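Local atomic coordinates of tetratricopeptide TPR_2 repeat protein (Thermobaculum terrenum, PDB entry 5DJS), a protein that joins tetratricopeptide repeats to a GT-B-fold module of glycosyl transferase family 41 and holds uridine-5'-diphosphate in the model. Residues Leu244-Gly249 and Leu268-Thr273; Gln264-Ala269 and Asp280-Asp285. The protein carries 1 engineered substitution. All coordinates share one frame; numbering follows the deposited sequence.

Overall arrangement
Both contacts are buried in the same Rossmann-like half of the GT-B fold and share Leu268 and Ala269, with centres about 9 Å apart. Contact 2 lies within the parallel sheet, where strands 263-266 and 281-285 are joined mainly by regular backbone hydrogen bonds. Contact 1 lies just beyond, where the loops leaving strands 240-243 and 263-266 stay side by side; there the indole of Trp246, resting on backbone and aliphatic atoms, makes the largest share of the contact. The two meet directly: Leu244 packs on Trp267, and Leu282 packs against Ala270. Together they illustrate how backbone pairing gives way to side-chain packing past the ends of strands.

Contact 1: residues Leu244-Gly249 and Leu268-Thr273; sequences LSWHLG and LAAINT
Segments 244-249 and 268-273 are loops that leave neighbouring parallel strands and continue in step for three residues, with the CA atoms of Ser245 and Ala269 5.6 Å apart. Neither is regular strand here, and the hydrogen bonds between them come from a side chain. That side chain is Trp246, whose CG stands anti to its backbone N (chi1 -172°), so that the indole lies over Ala270 and the Ile271 N and turns its NE1 toward the carbonyls of Asn272 and Thr273. Ala270 lies under one face, its CA 3.8 Å from the centroid of the five-membered ring in a CH-pi contact. Ile271 CG1 meets Trp246 CH2 at 3.5 Å, the two side chains crossing at about a right angle. His247 CB sits over the opposite face. Trp246 NE1 shares its hydrogen between two weak bonds, 2.7 Å to Asn272 O and 3.5 Å to Thr273 O, the latter carbonyl also bonded to Tyr118 of helix 111-120. The methyl of Ala269 rests against the carbonyls of Leu244 and Ser245, and Leu244 CG approaches Leu268 CD2 at 4.1 Å. Ser245 turns away, its hydroxyl bonded to Ser169. Leu248, whose CD1 touches Ala269 O, comes about 8 Å from the bound UDP with its side chain. The chemistry is thus chiefly apolar: the ring is held between Ala270 and His247 CB, while two weak bonds give the buried indole N-H its partners.

Contact 2: residues Gln264-Ala269 and Asp280-Asp285; sequences QVTWLA and DYLVGD
Backbone hydrogen bonds join strands 264-266 and 281-285 as parallel neighbours, with Val265 paired to Tyr281 and Thr266 to Leu282. The bonds alternate: Tyr281 N donates to Gln264 O at 3.0 Å, Thr266 N to Tyr281 O at 2.9 Å, and Val283 N to Thr266 O at 3.1 Å. Gln264 O is gripped twice, because Asp280 N also donates to it from above the carbonyl plane. The polar side-chain contribution comes from Asp280, whose OD2 receives Gln264 N at 2.7 Å on its anti lone pair, while its OD1 forms a salt bridge with Arg259. Beyond the last direct bond the strands diverge, and a water takes over, accepting from Leu268 N and donating to Val283 O. Apolar contacts occupy both faces. Thr266 OG1, bonded to Asp243, is anti to the backbone N (chi1 -164°), which leaves the methyl in the crowded position: Thr266 CG2 lies 3.6 Å from Leu282 CD1, the chains side by side. On the other face Val265 CG1 meets Val283 CG2 at 3.5 Å. Past the paired residues, Trp267 CD1 lies 3.7 Å from Val283 CB, with Val283 O at the ring edge, in plane; Trp267 NE1 bonds to Tyr308 O. Strand 240-243 flanks the pair beside Val265, and strand 300-304 beside Leu282. Helix 479-521 covers Val265, Tyr281 and Val283 through Met515, whereas Trp267 reaches Val184 of helix 176-187.

Contact 1: residues Leu244-Gly249 and Leu268-Thr273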
loop_
_atom_site.group_PDB
_atom_site.type_symbol
_atom_site.label_atom_id
_atom_site.label_comp_id
_atom_site.label_asym_id
_atom_site.label_seq_id
_atom_site.Cartn_x
_atom_site.Cartn_y
_atom_site.Cartn_z
ATOM N N LEU A 244 1.455 10.913 2.483
ATOM C CA LEU A 244 1.448 9.948 1.398
ATOM C C LEU A 244 1.495 8.500 1.876
ATOM O O LEU A 244 1.094 7.619 1.122
ATOM C CB LEU A 244 2.628 10.209 0.453
ATOM C CG LEU A 244 2.424 10.985 -0.857
ATOM C CD1 LEU A 244 1.276 11.978 -0.851
ATOM C CD2 LEU A 244 3.733 11.681 -1.189
ATOM N N SER A 245 1.983 8.251 3.093
ATOM C CA SER A 245 2.205 6.880 3.568
ATOM C C SER A 245 1.002 6.201 4.215
ATOM O O SER A 245 0.764 5.021 3.960
ATOM C CB SER A 245 3.403 6.811 4.517
ATOM O OG SER A 245 4.620 6.969 3.794
ATOM N N TRP A 246 0.278 6.935 5.067
ATOM C CA TRP A 246 -0.868 6.407 5.855
ATOM C C TRP A 246 -0.355 5.285 6.784
ATOM O O TRP A 246 0.859 5.030 6.900
ATOM C CB TRP A 246 -2.034 5.989 4.916
ATOM C CG TRP A 246 -3.379 5.584 5.534
ATOM C CD1 TRP A 246 -4.398 6.393 5.943
ATOM C CD2 TRP A 246 -3.843 4.238 5.726
ATOM N NE1 TRP A 246 -5.449 5.628 6.420
ATOM C CE2 TRP A 246 -5.127 4.301 6.299
ATOM C CE3 TRP A 246 -3.269 2.989 5.510
ATOM C CZ2 TRP A 246 -5.856 3.139 6.639
ATOM C CZ3 TRP A 246 -3.982 1.841 5.844
ATOM C CH2 TRP A 246 -5.259 1.923 6.396
ATOM N N HIS A 247 -1.270 4.659 7.496
ATOM C CA HIS A 247 -0.972 3.481 8.282
ATOM C C HIS A 247 -0.217 2.324 7.595
ATOM O O HIS A 247 0.414 1.544 8.291
ATOM C CB HIS A 247 -2.266 2.956 8.887
ATOM C CG HIS A 247 -2.807 3.820 9.977
ATOM N ND1 HIS A 247 -3.795 4.753 9.767
ATOM C CD2 HIS A 247 -2.501 3.886 11.289
ATOM C CE1 HIS A 247 -4.077 5.353 10.907
ATOM N NE2 HIS A 247 -3.307 4.842 11.847
ATOM N N LEU A 248 -0.225 2.255 6.258
ATOM C CA LEU A 248 0.390 1.159 5.507
ATOM C C LEU A 248 1.894 1.324 5.394
ATOM O O LEU A 248 2.568 0.380 5.027
ATOM C CB LEU A 248 -0.135 1.087 4.065
ATOM C CG LEU A 248 -1.562 0.655 3.761
ATOM C CD1 LEU A 248 -1.977 0.988 2.337
ATOM C CD2 LEU A 248 -1.770 -0.813 4.073
ATOM N N GLY A 249 2.423 2.511 5.657
ATOM C CA GLY A 249 3.819 2.788 5.358
ATOM C C GLY A 249 4.528 3.429 6.511
ATOM O O GLY A 249 3.954 3.615 7.573
ATOM N N LEU A 268 -3.360 9.007 -1.557
ATOM C CA LEU A 268 -2.576 8.033 -2.338
ATOM C C LEU A 268 -2.540 6.633 -1.728
ATOM O O LEU A 268 -2.940 5.680 -2.373
ATOM C CB LEU A 268 -1.156 8.539 -2.642
ATOM C CG LEU A 268 -0.317 7.759 -3.641
ATOM C CD1 LEU A 268 -0.793 8.055 -5.036
ATOM C CD2 LEU A 268 1.132 8.170 -3.544
ATOM N N ALA A 269 -2.076 6.520 -0.491
ATOM C CA ALA A 269 -1.966 5.233 0.198
ATOM C C ALA A 269 -3.202 4.930 1.033
ATOM O O ALA A 269 -3.496 3.765 1.305
ATOM C CB ALA A 269 -0.720 5.212 1.079
ATOM N N ALA A 270 -3.921 5.971 1.440
ATOM C CA ALA A 270 -5.069 5.815 2.305
ATOM C C ALA A 270 -6.095 4.920 1.647
ATOM O O ALA A 270 -6.428 5.113 0.485
ATOM C CB ALA A 270 -5.675 7.169 2.633
ATOM N N ILE A 271 -6.520 3.903 2.392
ATOM C CA ILE A 271 -7.695 3.066 2.077
ATOM C C ILE A 271 -8.827 3.240 3.091
ATOM O O ILE A 271 -9.895 2.637 2.951
ATOM C CB ILE A 271 -7.328 1.563 2.014
ATOM C CG1 ILE A 271 -6.663 1.103 3.318
ATOM C CG2 ILE A 271 -6.416 1.290 0.820
ATOM C CD1 ILE A 271 -6.713 -0.388 3.533
ATOM N N ASN A 272 -8.581 4.033 4.128
ATOM C CA ASN A 272 -9.586 4.337 5.145
ATOM C C ASN A 272 -9.089 5.545 5.965
ATOM O O ASN A 272 -7.990 6.067 5.725
ATOM C CB ASN A 272 -9.806 3.085 6.037
ATOM C CG ASN A 272 -11.194 2.991 6.707
ATOM O OD1 ASN A 272 -11.414 2.057 7.445
ATOM N ND2 ASN A 272 -12.116 3.905 6.449
ATOM N N THR A 273 -9.889 5.991 6.925
ATOM C CA THR A 273 -9.526 7.106 7.774
ATOM C C THR A 273 -8.250 6.834 8.544
ATOM O O THR A 273 -7.941 5.679 8.861
ATOM C CB THR A 273 -10.668 7.450 8.762
ATOM O OG1 THR A 273 -10.390 8.709 9.391
ATOM C CG2 THR A 273 -10.881 6.341 9.831
#

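Contact 2: residues Gln264-Ala269 and Asp280-Asp285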
loop_
_atom_site.group_PDB
_atom_site.type_symbol
_atom_site.label_atom_id
_atom_site.label_comp_id
_atom_site.label_asym_id
_atom_site.label_seq_id
_atom_site.Cartn_x
_atom_site.Cartn_y
_atom_site.Cartn_z
ATOM N N GLN A 264 -3.966 19.957 6.327
ATOM C CA GLN A 264 -3.310 18.661 6.393
ATOM C C GLN A 264 -4.186 17.597 5.741
ATOM O O GLN A 264 -5.377 17.459 6.079
ATOM C CB GLN A 264 -2.978 18.324 7.840
ATOM C CG GLN A 264 -2.034 19.347 8.455
ATOM C CD GLN A 264 -1.367 18.873 9.725
ATOM O OE1 GLN A 264 -0.160 19.048 9.891
ATOM N NE2 GLN A 264 -2.139 18.274 10.633
ATOM N N VAL A 265 -3.567 16.857 4.815
ATOM C CA VAL A 265 -4.251 16.001 3.845
ATOM C C VAL A 265 -3.623 14.611 3.815
ATOM O O VAL A 265 -2.389 14.476 3.817
ATOM C CB VAL A 265 -4.099 16.579 2.422
ATOM C CG1 VAL A 265 -4.785 15.698 1.388
ATOM C CG2 VAL A 265 -4.638 17.996 2.339
ATOM N N THR A 266 -4.462 13.577 3.751
ATOM C CA THR A 266 -3.978 12.205 3.492
ATOM C C THR A 266 -4.461 11.766 2.098
ATOM O O THR A 266 -5.634 11.936 1.757
ATOM C CB THR A 266 -4.364 11.216 4.631
ATOM O OG1 THR A 266 -3.582 10.019 4.520
ATOM C CG2 THR A 266 -5.862 10.868 4.649
ATOM N N TRP A 267 -3.544 11.238 1.292
ATOM C CA TRP A 267 -3.821 10.916 -0.111
ATOM C C TRP A 267 -2.858 9.834 -0.630
ATOM O O TRP A 267 -1.702 9.753 -0.175
ATOM C CB TRP A 267 -3.699 12.182 -0.985
ATOM C CG TRP A 267 -3.707 11.893 -2.470
ATOM C CD1 TRP A 267 -4.768 11.467 -3.218
ATOM C CD2 TRP A 267 -2.600 11.991 -3.369
ATOM N NE1 TRP A 267 -4.390 11.295 -4.527
ATOM C CE2 TRP A 267 -3.064 11.611 -4.648
ATOM C CE3 TRP A 267 -1.262 12.372 -3.224
ATOM C CZ2 TRP A 267 -2.238 11.592 -5.767
ATOM C CZ3 TRP A 267 -0.431 12.353 -4.343
ATOM C CH2 TRP A 267 -0.924 11.964 -5.598
ATOM N N LEU A 268 -3.360 9.007 -1.557
ATOM C CA LEU A 268 -2.576 8.033 -2.338
ATOM C C LEU A 268 -2.540 6.633 -1.728
ATOM O O LEU A 268 -2.940 5.680 -2.373
ATOM C CB LEU A 268 -1.156 8.539 -2.642
ATOM C CG LEU A 268 -0.317 7.759 -3.641
ATOM C CD1 LEU A 268 -0.793 8.055 -5.036
ATOM C CD2 LEU A 268 1.132 8.170 -3.544
ATOM N N ALA A 269 -2.076 6.520 -0.491
ATOM C CA ALA A 269 -1.966 5.233 0.198
ATOM C C ALA A 269 -3.202 4.930 1.033
ATOM O O ALA A 269 -3.496 3.765 1.305
ATOM C CB ALA A 269 -0.720 5.212 1.079
ATOM N N ASP A 280 -7.219 16.993 8.223
ATOM C CA ASP A 280 -8.354 17.817 7.816
ATOM C C ASP A 280 -9.062 17.167 6.652
ATOM O O ASP A 280 -10.283 17.037 6.668
ATOM C CB ASP A 280 -7.908 19.239 7.417
ATOM C CG ASP A 280 -7.060 19.933 8.487
ATOM O OD1 ASP A 280 -7.544 20.080 9.636
ATOM O OD2 ASP A 280 -5.911 20.339 8.163
ATOM N N TYR A 281 -8.283 16.762 5.645
ATOM C CA TYR A 281 -8.823 16.209 4.390
ATOM C C TYR A 281 -8.267 14.835 4.012
ATOM O O TYR A 281 -7.118 14.516 4.296
ATOM C CB TYR A 281 -8.560 17.191 3.247
ATOM C CG TYR A 281 -9.255 18.508 3.468
ATOM C CD1 TYR A 281 -10.602 18.662 3.143
ATOM C CD2 TYR A 281 -8.581 19.586 4.031
ATOM C CE1 TYR A 281 -11.255 19.863 3.347
ATOM C CE2 TYR A 281 -9.226 20.794 4.247
ATOM C CZ TYR A 281 -10.561 20.926 3.900
ATOM O OH TYR A 281 -11.204 22.113 4.105
ATOM N N LEU A 282 -9.115 14.031 3.383
ATOM C CA LEU A 282 -8.701 12.826 2.685
ATOM C C LEU A 282 -9.139 12.988 1.223
ATOM O O LEU A 282 -10.330 13.162 0.957
ATOM C CB LEU A 282 -9.355 11.603 3.327
ATOM C CG LEU A 282 -8.940 10.227 2.782
ATOM C CD1 LEU A 282 -8.979 9.155 3.866
ATOM C CD2 LEU A 282 -9.805 9.802 1.608
ATOM N N VAL A 283 -8.189 12.936 0.290
ATOM C CA VAL A 283 -8.469 13.112 -1.159
ATOM C C VAL A 283 -8.782 11.777 -1.879
ATOM O O VAL A 283 -7.878 10.977 -2.153
ATOM C CB VAL A 283 -7.285 13.804 -1.874
ATOM C CG1 VAL A 283 -7.556 13.963 -3.362
ATOM C CG2 VAL A 283 -7.010 15.162 -1.254
ATOM N N GLY A 284 -10.063 11.562 -2.188
ATOM C CA GLY A 284 -10.529 10.375 -2.919
ATOM C C GLY A 284 -11.147 10.756 -4.256
ATOM O O GLY A 284 -10.628 11.629 -4.970
ATOM N N ASP A 285 -12.245 10.088 -4.604
ATOM C CA ASP A 285 -13.042 10.457 -5.786
ATOM C C ASP A 285 -14.479 9.937 -5.676
ATOM O O ASP A 285 -14.816 9.244 -4.708
ATOM C CB ASP A 285 -12.348 10.044 -7.097
ATOM C CG ASP A 285 -12.474 8.571 -7.422
ATOM O OD1 ASP A 285 -13.622 8.075 -7.508
ATOM O OD2 ASP A 285 -11.425 7.929 -7.674
HETATM O O HOH W 1 -6.186 8.636 -1.359
#